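Local coordinates for protein dihydrodipicolinate synthase (Agrobacterium tumefaciens, PDB 3B4U) that probably catalyses the condensation of pyruvate with aspartate semialdehyde through a lysine Schiff base, an early step in lysine biosynthesis, at residues Q3-L7 / Q207-S211; A10-F15 / T46-G50; I75-L80 / A99-A105; S91-L95 / I129-R134. Residues are numbered along the deposited sequence.

Contact 1 of 4, residues Q3-L7 / Q207-S211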
loop_
_atom_site.group_PDB
_atom_site.type_symbol
_atom_site.label_atom_id
_atom_site.label_comp_id
_atom_site.label_asym_id
_atom_site.label_seq_id
_atom_site.Cartn_x
_atom_site.Cartn_y
_atom_site.Cartn_z
ATOM N N GLN B 3 32.943 -8.477 -1.597
ATOM C CA GLN B 3 31.722 -9.313 -1.469
ATOM C C GLN B 3 30.580 -8.541 -0.803
ATOM O O GLN B 3 29.422 -8.927 -0.943
ATOM C CB GLN B 3 32.034 -10.614 -0.713
ATOM C CG GLN B 3 30.825 -11.417 -0.216
ATOM C CD GLN B 3 30.502 -11.226 1.280
ATOM O OE1 GLN B 3 30.065 -10.148 1.724
ATOM N NE2 GLN B 3 30.693 -12.295 2.057
ATOM N N LYS B 4 30.890 -7.442 -0.115
ATOM C CA LYS B 4 29.837 -6.680 0.551
ATOM C C LYS B 4 28.842 -6.139 -0.472
ATOM O O LYS B 4 29.146 -5.958 -1.657
ATOM C CB LYS B 4 30.417 -5.518 1.372
ATOM C CG LYS B 4 31.006 -4.381 0.514
ATOM C CD LYS B 4 31.335 -3.088 1.303
ATOM C CE LYS B 4 32.334 -3.271 2.405
ATOM N NZ LYS B 4 32.808 -1.934 2.942
ATOM N N PHE B 5 27.661 -5.814 0.008
ATOM C CA PHE B 5 26.646 -5.186 -0.820
ATOM C C PHE B 5 27.150 -3.908 -1.480
ATOM O O PHE B 5 26.983 -3.720 -2.699
ATOM C CB PHE B 5 25.393 -4.931 0.030
ATOM C CG PHE B 5 24.268 -4.304 -0.745
ATOM C CD1 PHE B 5 23.354 -5.083 -1.416
ATOM C CD2 PHE B 5 24.149 -2.928 -0.830
ATOM C CE1 PHE B 5 22.341 -4.510 -2.156
ATOM C CE2 PHE B 5 23.117 -2.332 -1.541
ATOM C CZ PHE B 5 22.219 -3.138 -2.218
ATOM N N GLY B 6 27.746 -3.019 -0.701
ATOM C CA GLY B 6 28.320 -1.793 -1.232
ATOM C C GLY B 6 27.295 -0.676 -1.365
ATOM O O GLY B 6 26.407 -0.508 -0.529
ATOM N N LEU B 7 27.455 0.107 -2.419
ATOM C CA LEU B 7 26.586 1.244 -2.690
ATOM C C LEU B 7 25.634 0.906 -3.829
ATOM O O LEU B 7 26.067 0.568 -4.933
ATOM C CB LEU B 7 27.418 2.484 -3.074
ATOM C CG LEU B 7 26.585 3.703 -3.428
ATOM C CD1 LEU B 7 25.637 4.110 -2.273
ATOM C CD2 LEU B 7 27.468 4.877 -3.845
ATOM N N GLN B 207 27.187 -3.012 5.677
ATOM C CA GLN B 207 27.590 -3.372 4.319
ATOM C C GLN B 207 27.287 -2.360 3.256
ATOM O O GLN B 207 27.564 -2.619 2.091
ATOM C CB GLN B 207 27.009 -4.734 3.924
ATOM C CG GLN B 207 27.745 -5.906 4.503
ATOM C CD GLN B 207 27.402 -7.206 3.795
ATOM O OE1 GLN B 207 27.171 -7.240 2.594
ATOM N NE2 GLN B 207 27.356 -8.291 4.571
ATOM N N GLY B 208 26.741 -1.200 3.619
ATOM C CA GLY B 208 26.536 -0.139 2.673
ATOM C C GLY B 208 25.165 0.504 2.737
ATOM O O GLY B 208 24.633 0.747 3.816
ATOM N N ALA B 209 24.620 0.860 1.566
ATOM C CA ALA B 209 23.408 1.670 1.488
ATOM C C ALA B 209 22.733 1.512 0.137
ATOM O O ALA B 209 23.407 1.273 -0.871
ATOM C CB ALA B 209 23.749 3.174 1.709
ATOM N N ILE B 210 21.430 1.697 0.172
ATOM C CA ILE B 210 20.614 1.945 -1.000
ATOM C C ILE B 210 20.191 3.406 -0.879
ATOM O O ILE B 210 19.342 3.740 -0.071
ATOM C CB ILE B 210 19.404 1.000 -1.079
ATOM C CG1 ILE B 210 19.860 -0.479 -1.161
ATOM C CG2 ILE B 210 18.520 1.371 -2.264
ATOM C CD1 ILE B 210 18.757 -1.480 -0.975
ATOM N N SER B 211 20.849 4.268 -1.629
ATOM C CA SER B 211 20.899 5.700 -1.317
ATOM C C SER B 211 20.221 6.583 -2.342
ATOM O O SER B 211 20.558 6.520 -3.525
ATOM C CB SER B 211 22.360 6.111 -1.202
ATOM O OG SER B 211 22.505 7.535 -1.215
HETATM O O HOH W 1 26.556 -9.328 1.012
#
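Gln3 opens the first segment at the protein surface. A water donates a 2.7 Å hydrogen bond to Gln207 OE1 and a weak one, 3.5 Å, to Gln3 O. Lys4 follows, with its CA 3.4 Å from Gln207 OE1. Phe5 N donates to the same Gln207 OE1 at 3.0 Å, so one side-chain oxygen takes up both the water and a backbone amide just before the paired strands begin. The Phe5 ring is buried. Its CZ packs on Ile210 CG1 at 3.7 Å, and Ala209 O lies at its edge, 3.7 Å from Phe5 CE2. Regular parallel pairing starts at Gly6. Gly6 N donates to Gln207 O (2.8 Å), and Ala209 N donates to Gly6 O (3.1 Å). This joins strand 6-10 to strand 208-211, the first and last strands of the TIM barrel, and so closes the barrel. Gly208 CA also makes a CA-H...O contact of 3.2 Å with Gly6 O. A side chain on Gly208 would run into that oxygen. Leu7 shares a face of the sheet with Ala209. Leu7 CD1 approaches Ser211 CB at 4.0 Å, and the Leu7 side chain packs against Val221 and Ala225 of helix 218-225.

Contact 2 of 4, residues A10-F15 / T46-G50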
loop_
_atom_site.group_PDB
_atom_site.type_symbol
_atom_site.label_atom_id
_atom_site.label_comp_id
_atom_site.label_asym_id
_atom_site.label_seq_id
_atom_site.Cartn_x
_atom_site.Cartn_y
_atom_site.Cartn_z
ATOM N N ALA B 10 19.394 4.371 -5.084
ATOM C CA ALA B 10 17.942 4.220 -4.977
ATOM C C ALA B 10 17.420 4.976 -6.197
ATOM O O ALA B 10 17.076 6.152 -6.139
ATOM C CB ALA B 10 17.426 4.833 -3.653
ATOM N N LEU B 11 17.410 4.311 -7.353
ATOM C CA LEU B 11 17.397 5.013 -8.628
ATOM C C LEU B 11 16.087 5.768 -8.819
ATOM O O LEU B 11 15.005 5.215 -8.675
ATOM C CB LEU B 11 17.581 4.017 -9.782
ATOM C CG LEU B 11 18.100 4.634 -11.059
ATOM C CD1 LEU B 11 19.589 4.941 -10.961
ATOM C CD2 LEU B 11 17.781 3.735 -12.258
ATOM N N THR B 12 16.190 7.017 -9.238
ATOM C CA THR B 12 15.028 7.799 -9.632
ATOM C C THR B 12 14.481 7.295 -10.975
ATOM O O THR B 12 15.222 6.815 -11.836
ATOM C CB THR B 12 15.426 9.285 -9.704
ATOM O OG1 THR B 12 16.678 9.435 -10.392
ATOM C CG2 THR B 12 15.580 9.875 -8.308
ATOM N N THR B 13 13.171 7.466 -11.130
ATOM C CA THR B 13 12.449 7.022 -12.313
ATOM C C THR B 13 12.025 8.261 -13.079
ATOM O O THR B 13 11.256 9.060 -12.544
ATOM C CB THR B 13 11.219 6.198 -11.937
ATOM O OG1 THR B 13 11.617 5.056 -11.159
ATOM C CG2 THR B 13 10.477 5.711 -13.177
ATOM N N PRO B 14 12.495 8.445 -14.329
ATOM C CA PRO B 14 12.131 9.619 -15.107
ATOM C C PRO B 14 10.847 9.393 -15.878
ATOM O O PRO B 14 10.664 8.339 -16.471
ATOM C CB PRO B 14 13.322 9.795 -16.056
ATOM C CG PRO B 14 13.807 8.387 -16.312
ATOM C CD PRO B 14 13.459 7.598 -15.043
ATOM N N PHE B 15 9.989 10.408 -15.904
ATOM C CA PHE B 15 8.728 10.373 -16.640
ATOM C C PHE B 15 8.704 11.425 -17.745
ATOM O O PHE B 15 9.122 12.552 -17.548
ATOM C CB PHE B 15 7.539 10.614 -15.716
ATOM C CG PHE B 15 7.520 9.689 -14.551
ATOM C CD1 PHE B 15 7.218 8.338 -14.718
ATOM C CD2 PHE B 15 7.825 10.149 -13.274
ATOM C CE1 PHE B 15 7.233 7.454 -13.630
ATOM C CE2 PHE B 15 7.832 9.281 -12.209
ATOM C CZ PHE B 15 7.542 7.939 -12.387
ATOM N N THR B 46 11.589 3.387 -2.929
ATOM C CA THR B 46 10.859 4.576 -2.537
ATOM C C THR B 46 11.261 5.779 -3.400
ATOM O O THR B 46 10.405 6.495 -3.921
ATOM C CB THR B 46 11.088 4.842 -1.054
ATOM O OG1 THR B 46 10.654 3.705 -0.288
ATOM C CG2 THR B 46 10.353 6.082 -0.570
ATOM N N THR B 47 12.566 5.990 -3.560
ATOM C CA THR B 47 13.096 7.107 -4.334
ATOM C C THR B 47 12.812 6.981 -5.818
ATOM O O THR B 47 12.784 7.957 -6.548
ATOM C CB THR B 47 14.611 7.276 -4.055
ATOM O OG1 THR B 47 14.817 7.301 -2.639
ATOM C CG2 THR B 47 15.141 8.560 -4.669
ATOM N N GLY B 48 12.605 5.752 -6.256
ATOM C CA GLY B 48 12.155 5.425 -7.599
ATOM C C GLY B 48 10.671 5.542 -7.786
ATOM O O GLY B 48 10.193 5.173 -8.864
ATOM N N GLU B 49 9.909 5.980 -6.801
ATOM C CA GLU B 49 8.469 6.023 -6.928
ATOM C C GLU B 49 7.932 4.652 -7.323
ATOM O O GLU B 49 6.957 4.508 -8.053
ATOM C CB GLU B 49 8.006 7.113 -7.904
ATOM C CG GLU B 49 8.376 8.495 -7.436
ATOM C CD GLU B 49 8.234 9.525 -8.524
ATOM O OE1 GLU B 49 7.076 9.900 -8.827
ATOM O OE2 GLU B 49 9.278 9.980 -9.049
ATOM N N GLY B 50 8.509 3.588 -6.747
ATOM C CA GLY B 50 8.156 2.242 -7.164
ATOM C C GLY B 50 6.713 1.900 -6.900
ATOM O O GLY B 50 6.089 1.204 -7.680
HETATM O O HOH W 2 11.719 8.654 -8.974
#
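The one direct hydrogen bond between these two loops runs from Thr13 OG1 to Gly48 O, at 2.7 Å. A water bridges the loops with three more hydrogen bonds. It accepts from Thr13 N at 2.9 Å and donates to Thr47 O at 2.7 Å and to Glu49 OE2 at 2.8 Å. Glu49 also has partners beyond the two loops: it forms a salt bridge with Lys251, and its other carboxylate oxygen accepts from the Arg267 amide. Within 46-50, a type I beta turn is closed by Glu49 N donating to Thr46 O at 3.0 Å. Both loops follow barrel strands, 6-10 and 40-43, and lie at the C-terminal end of the barrel, where TIM-barrel enzymes hold their active sites. The 46-50 loop carries the Thr-Thr-Gly-Glu sequence of this family. Thr46 OG1 is hydrogen-bonded to Tyr139 and to Tyr109 of the second subunit, consistent with the Thr-Tyr-Tyr catalytic triad of dihydrodipicolinate synthases. The remaining contacts are close packing. Ala10 O lies 3.4 Å from Thr47 CB, and the methyls Thr12 CG2 and Thr47 CG2 meet at 3.9 Å. Leu11 O sits 3.1 Å from Gly48 CA, so a beta carbon on Gly48 would clash with it. Phe15 CE2 comes within 3.5 Å of Glu49 OE1.

Contact 3 of 4, residues I75-L80 / A99-A105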
loop_
_atom_site.group_PDB
_atom_site.type_symbol
_atom_site.label_atom_id
_atom_site.label_comp_id
_atom_site.label_asym_id
_atom_site.label_seq_id
_atom_site.Cartn_x
_atom_site.Cartn_y
_atom_site.Cartn_z
ATOM N N ILE B 75 21.482 -5.230 -10.467
ATOM C CA ILE B 75 20.132 -4.704 -10.318
ATOM C C ILE B 75 19.499 -5.299 -9.078
ATOM O O ILE B 75 19.493 -6.508 -8.865
ATOM C CB ILE B 75 19.261 -5.049 -11.539
ATOM C CG1 ILE B 75 19.860 -4.448 -12.801
ATOM C CG2 ILE B 75 17.822 -4.557 -11.343
ATOM C CD1 ILE B 75 19.169 -4.880 -14.090
ATOM N N VAL B 76 18.959 -4.427 -8.234
ATOM C CA VAL B 76 18.107 -4.780 -7.093
ATOM C C VAL B 76 16.710 -4.288 -7.439
ATOM O O VAL B 76 16.572 -3.199 -7.996
ATOM C CB VAL B 76 18.623 -4.099 -5.808
ATOM C CG1 VAL B 76 17.712 -4.337 -4.613
ATOM C CG2 VAL B 76 20.062 -4.549 -5.509
ATOM N N THR B 77 15.661 -5.061 -7.147
ATOM C CA THR B 77 14.302 -4.602 -7.392
ATOM C C THR B 77 13.535 -4.426 -6.103
ATOM O O THR B 77 13.409 -5.373 -5.308
ATOM C CB THR B 77 13.544 -5.551 -8.323
ATOM O OG1 THR B 77 13.483 -6.849 -7.752
ATOM C CG2 THR B 77 14.215 -5.656 -9.663
ATOM N N GLY B 78 12.945 -3.256 -5.910
ATOM C CA GLY B 78 12.013 -3.030 -4.818
ATOM C C GLY B 78 10.687 -3.699 -5.068
ATOM O O GLY B 78 10.189 -3.702 -6.190
ATOM N N VAL B 79 10.130 -4.272 -4.016
ATOM C CA VAL B 79 8.807 -4.906 -4.009
ATOM C C VAL B 79 8.089 -4.311 -2.813
ATOM O O VAL B 79 8.517 -4.461 -1.686
ATOM C CB VAL B 79 8.915 -6.448 -3.932
ATOM C CG1 VAL B 79 7.537 -7.071 -3.788
ATOM C CG2 VAL B 79 9.587 -6.992 -5.218
ATOM N N LEU B 80 7.012 -3.589 -3.101
ATOM C CA LEU B 80 6.335 -2.663 -2.196
ATOM C C LEU B 80 4.853 -2.905 -2.177
ATOM O O LEU B 80 4.065 -1.984 -2.189
ATOM C CB LEU B 80 6.628 -1.216 -2.603
ATOM C CG LEU B 80 8.089 -0.801 -2.799
ATOM C CD1 LEU B 80 8.176 0.671 -3.238
ATOM C CD2 LEU B 80 8.931 -1.020 -1.524
ATOM N N ALA B 99 18.411 -10.915 -10.723
ATOM C CA ALA B 99 18.625 -9.743 -9.889
ATOM C C ALA B 99 19.489 -10.085 -8.716
ATOM O O ALA B 99 19.417 -11.178 -8.150
ATOM C CB ALA B 99 17.291 -9.179 -9.418
ATOM N N ARG B 100 20.310 -9.125 -8.303
ATOM C CA ARG B 100 21.187 -9.309 -7.152
ATOM C C ARG B 100 20.397 -9.575 -5.878
ATOM O O ARG B 100 20.773 -10.415 -5.052
ATOM C CB ARG B 100 22.042 -8.041 -6.947
ATOM C CG ARG B 100 23.210 -8.305 -6.048
ATOM C CD ARG B 100 23.821 -7.076 -5.429
ATOM N NE ARG B 100 25.061 -7.387 -4.679
ATOM C CZ ARG B 100 25.148 -7.952 -3.474
ATOM N NH1 ARG B 100 24.102 -8.282 -2.761
ATOM N NH2 ARG B 100 26.348 -8.186 -2.954
ATOM N N ASN B 101 19.318 -8.814 -5.709
ATOM C CA ASN B 101 18.526 -8.859 -4.498
ATOM C C ASN B 101 17.128 -8.371 -4.803
ATOM O O ASN B 101 16.891 -7.652 -5.790
ATOM C CB ASN B 101 19.072 -7.888 -3.391
ATOM C CG ASN B 101 20.386 -8.291 -2.811
ATOM O OD1 ASN B 101 20.451 -9.155 -1.893
ATOM N ND2 ASN B 101 21.424 -7.690 -3.288
ATOM N N ILE B 102 16.210 -8.729 -3.908
ATOM C CA ILE B 102 14.937 -8.058 -3.761
ATOM C C ILE B 102 15.009 -7.149 -2.536
ATOM O O ILE B 102 15.494 -7.566 -1.500
ATOM C CB ILE B 102 13.807 -9.091 -3.528
ATOM C CG1 ILE B 102 13.800 -10.185 -4.610
ATOM C CG2 ILE B 102 12.435 -8.381 -3.450
ATOM C CD1 ILE B 102 13.681 -9.671 -6.030
ATOM N N LEU B 103 14.499 -5.923 -2.651
ATOM C CA LEU B 103 14.278 -5.046 -1.506
ATOM C C LEU B 103 12.810 -5.153 -1.194
ATOM O O LEU B 103 11.981 -4.582 -1.903
ATOM C CB LEU B 103 14.695 -3.625 -1.846
ATOM C CG LEU B 103 14.412 -2.611 -0.735
ATOM C CD1 LEU B 103 15.228 -2.920 0.524
ATOM C CD2 LEU B 103 14.690 -1.184 -1.224
ATOM N N LEU B 104 12.480 -5.934 -0.175
ATOM C CA LEU B 104 11.108 -6.310 0.110
ATOM C C LEU B 104 10.558 -5.574 1.311
ATOM O O LEU B 104 10.971 -5.785 2.450
ATOM C CB LEU B 104 11.028 -7.818 0.343
ATOM C CG LEU B 104 9.641 -8.398 0.584
ATOM C CD1 LEU B 104 8.698 -8.203 -0.602
ATOM C CD2 LEU B 104 9.746 -9.877 0.959
ATOM N N ALA B 105 9.575 -4.723 1.051
ATOM C CA ALA B 105 8.858 -4.064 2.118
ATOM C C ALA B 105 7.841 -5.017 2.729
ATOM O O ALA B 105 7.287 -5.857 2.040
ATOM C CB ALA B 105 8.144 -2.803 1.613
#
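Five backbone hydrogen bonds join the segments. Arg100 N donates to Ile75 O (2.8 Å), and Thr77 N to Asn101 O (3.2 Å). Leu103 N then donates to Thr77 O (2.9 Å), Val79 N to Leu103 O (2.8 Å) and Ala105 N to Val79 O (2.9 Å). Alternate residues bond outward: the backbones of Val76 and Gly78 pair with strand 40-43, and that of Ile102 pairs with Asp135 and Leu137. Gly78 O also accepts from Arg58. These parallel strands belong to a beta-alpha-beta crossover, with helix 84-96 between them, one of the repeating units of the TIM barrel. Thr77, Val79, Ile102 and Leu104 share the face toward the outer helices. There Val79 CG2 meets Ile102 CG2, and Val79 CG1 meets Leu104 CD1, both at 3.6 Å. Thr77 OG1 is buried by this contact with no polar partner in the model, 3.3 Å from Ile102 CD1. On the other face, Val76 CG1 packs against Leu103 CB at 4.2 Å.

Contact 4 of 4, residues S91-L95 / I129-R134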
loop_
_atom_site.group_PDB
_atom_site.type_symbol
_atom_site.label_atom_id
_atom_site.label_comp_id
_atom_site.label_asym_id
_atom_site.label_seq_id
_atom_site.Cartn_x
_atom_site.Cartn_y
_atom_site.Cartn_z
ATOM N N SER B 91 8.867 -10.822 -6.776
ATOM C CA SER B 91 10.178 -11.301 -6.302
ATOM C C SER B 91 10.693 -12.425 -7.187
ATOM O O SER B 91 11.859 -12.406 -7.595
ATOM C CB SER B 91 10.080 -11.769 -4.869
ATOM O OG SER B 91 9.760 -10.719 -3.969
ATOM N N ALA B 92 9.849 -13.416 -7.456
ATOM C CA ALA B 92 10.271 -14.552 -8.282
ATOM C C ALA B 92 10.698 -14.114 -9.671
ATOM O O ALA B 92 11.689 -14.611 -10.212
ATOM C CB ALA B 92 9.160 -15.608 -8.343
ATOM N N GLU B 93 9.982 -13.190 -10.261
ATOM C CA GLU B 93 10.324 -12.731 -11.605
ATOM C C GLU B 93 11.704 -12.088 -11.630
ATOM O O GLU B 93 12.495 -12.389 -12.463
ATOM C CB GLU B 93 9.318 -11.700 -12.095
ATOM C CG GLU B 93 7.999 -12.256 -12.469
ATOM C CD GLU B 93 6.980 -11.159 -12.702
ATOM O OE1 GLU B 93 7.402 -10.130 -13.214
ATOM O OE2 GLU B 93 5.819 -11.377 -12.410
ATOM N N ALA B 94 11.990 -11.219 -10.664
ATOM C CA ALA B 94 13.286 -10.549 -10.611
ATOM C C ALA B 94 14.399 -11.534 -10.299
ATOM O O ALA B 94 15.478 -11.494 -10.911
ATOM C CB ALA B 94 13.255 -9.381 -9.627
ATOM N N LEU B 95 14.164 -12.445 -9.361
ATOM C CA LEU B 95 15.189 -13.426 -9.013
ATOM C C LEU B 95 15.487 -14.358 -10.180
ATOM O O LEU B 95 16.641 -14.675 -10.430
ATOM C CB LEU B 95 14.771 -14.240 -7.792
ATOM C CG LEU B 95 14.739 -13.473 -6.453
ATOM C CD1 LEU B 95 14.179 -14.364 -5.366
ATOM C CD2 LEU B 95 16.117 -12.891 -6.075
ATOM N N ILE B 129 7.375 -18.075 -3.361
ATOM C CA ILE B 129 8.489 -17.945 -4.327
ATOM C C ILE B 129 9.045 -19.334 -4.647
ATOM O O ILE B 129 9.301 -19.661 -5.821
ATOM C CB ILE B 129 9.604 -17.034 -3.801
ATOM C CG1 ILE B 129 9.120 -15.581 -3.658
ATOM C CG2 ILE B 129 10.823 -17.077 -4.733
ATOM C CD1 ILE B 129 10.029 -14.730 -2.864
ATOM N N GLY B 130 9.201 -20.146 -3.609
ATOM C CA GLY B 130 9.674 -21.514 -3.737
ATOM C C GLY B 130 11.163 -21.653 -3.554
ATOM O O GLY B 130 11.843 -20.807 -2.950
ATOM N N LYS B 131 11.671 -22.726 -4.151
ATOM C CA LYS B 131 13.020 -23.164 -3.908
ATOM C C LYS B 131 14.067 -22.166 -4.358
ATOM O O LYS B 131 15.181 -22.177 -3.867
ATOM C CB LYS B 131 13.251 -24.550 -4.553
ATOM C CG LYS B 131 13.252 -24.542 -6.067
ATOM C CD LYS B 131 13.414 -25.954 -6.656
ATOM C CE LYS B 131 13.413 -25.887 -8.172
ATOM N NZ LYS B 131 13.649 -27.223 -8.833
ATOM N N ASP B 132 13.708 -21.349 -5.329
ATOM C CA ASP B 132 14.588 -20.325 -5.860
ATOM C C ASP B 132 14.741 -19.057 -5.001
ATOM O O ASP B 132 15.516 -18.177 -5.336
ATOM C CB ASP B 132 14.046 -19.889 -7.232
ATOM C CG ASP B 132 14.023 -21.017 -8.270
ATOM O OD1 ASP B 132 14.896 -21.919 -8.230
ATOM O OD2 ASP B 132 13.126 -20.965 -9.144
ATOM N N ALA B 133 13.981 -18.922 -3.930
ATOM C CA ALA B 133 14.066 -17.743 -3.073
ATOM C C ALA B 133 15.483 -17.576 -2.592
ATOM O O ALA B 133 16.128 -18.541 -2.151
ATOM C CB ALA B 133 13.114 -17.919 -1.907
ATOM N N ARG B 134 15.966 -16.337 -2.627
ATOM C CA ARG B 134 17.335 -16.018 -2.216
ATOM C C ARG B 134 17.396 -14.498 -2.080
ATOM O O ARG B 134 16.608 -13.797 -2.707
ATOM C CB ARG B 134 18.375 -16.465 -3.262
ATOM C CG ARG B 134 18.129 -15.868 -4.636
ATOM C CD ARG B 134 19.199 -16.236 -5.665
ATOM N NE ARG B 134 18.920 -15.630 -6.960
ATOM C CZ ARG B 134 19.203 -14.373 -7.307
ATOM N NH1 ARG B 134 19.825 -13.549 -6.469
ATOM N NH2 ARG B 134 18.775 -13.925 -8.466
#
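Ile129, at the end of helix 115-129, packs on helix 84-96. Its CD1 touches Ser91 CB at 3.6 Å, and its CG2 lies 4.2 Å from Ala92 CB and 4.4 Å from Leu95 CD1. Gly130 then leaves the helical conformation with a positive phi of 94°. It begins a type I beta turn, closed by Ala133 N donating to Gly130 O at 3.0 Å. The turn brings the backbone back to Leu95: Leu95 CD1 is 4.0 Å from Asp132 O and 4.1 Å from Ala133 CA. Arg134 reaches the C-terminal end of helix 84-96. Its NH2 donates to Leu95 O at 3.0 Å and also bonds Ala99 O, while Leu95 CD2 lies over one face of the guanidinium, 3.6 Å from Arg134 CZ. The contact thus joins two neighbouring outer helices of the TIM barrel, 84-96 and 115-129, at the turn leading into strand 136-140. The inner side of helix 84-96 rests on the sheet, with Ser91, Ala94 and Leu95 on Ile102.

How the contacts relate
Contacts 2, 3 and 4 are all nested in the chain loop closed by contact 1. Contact 1 continues into contact 2 through a probable hydrogen bond from Ala10 N to Ser211 O, 2.9 Å. It meets contact 3 where Phe5 CE1 and CD1 pack near Asn101 and Arg100. Contacts 3 and 4 have centres 11 Å apart and cross along the chain; Ala99 N of contact 3 lies 3.0 Å from Ala94 O of contact 4, a probable hydrogen bond. Contact 2 contributes Thr46 to the probable catalytic site. Lys169, probably the Schiff-base lysine, bonds Ile210 O of contact 1. Bound magnesium is about 7 Å from the Leu80 side chain and about 13 Å from that of Glu49.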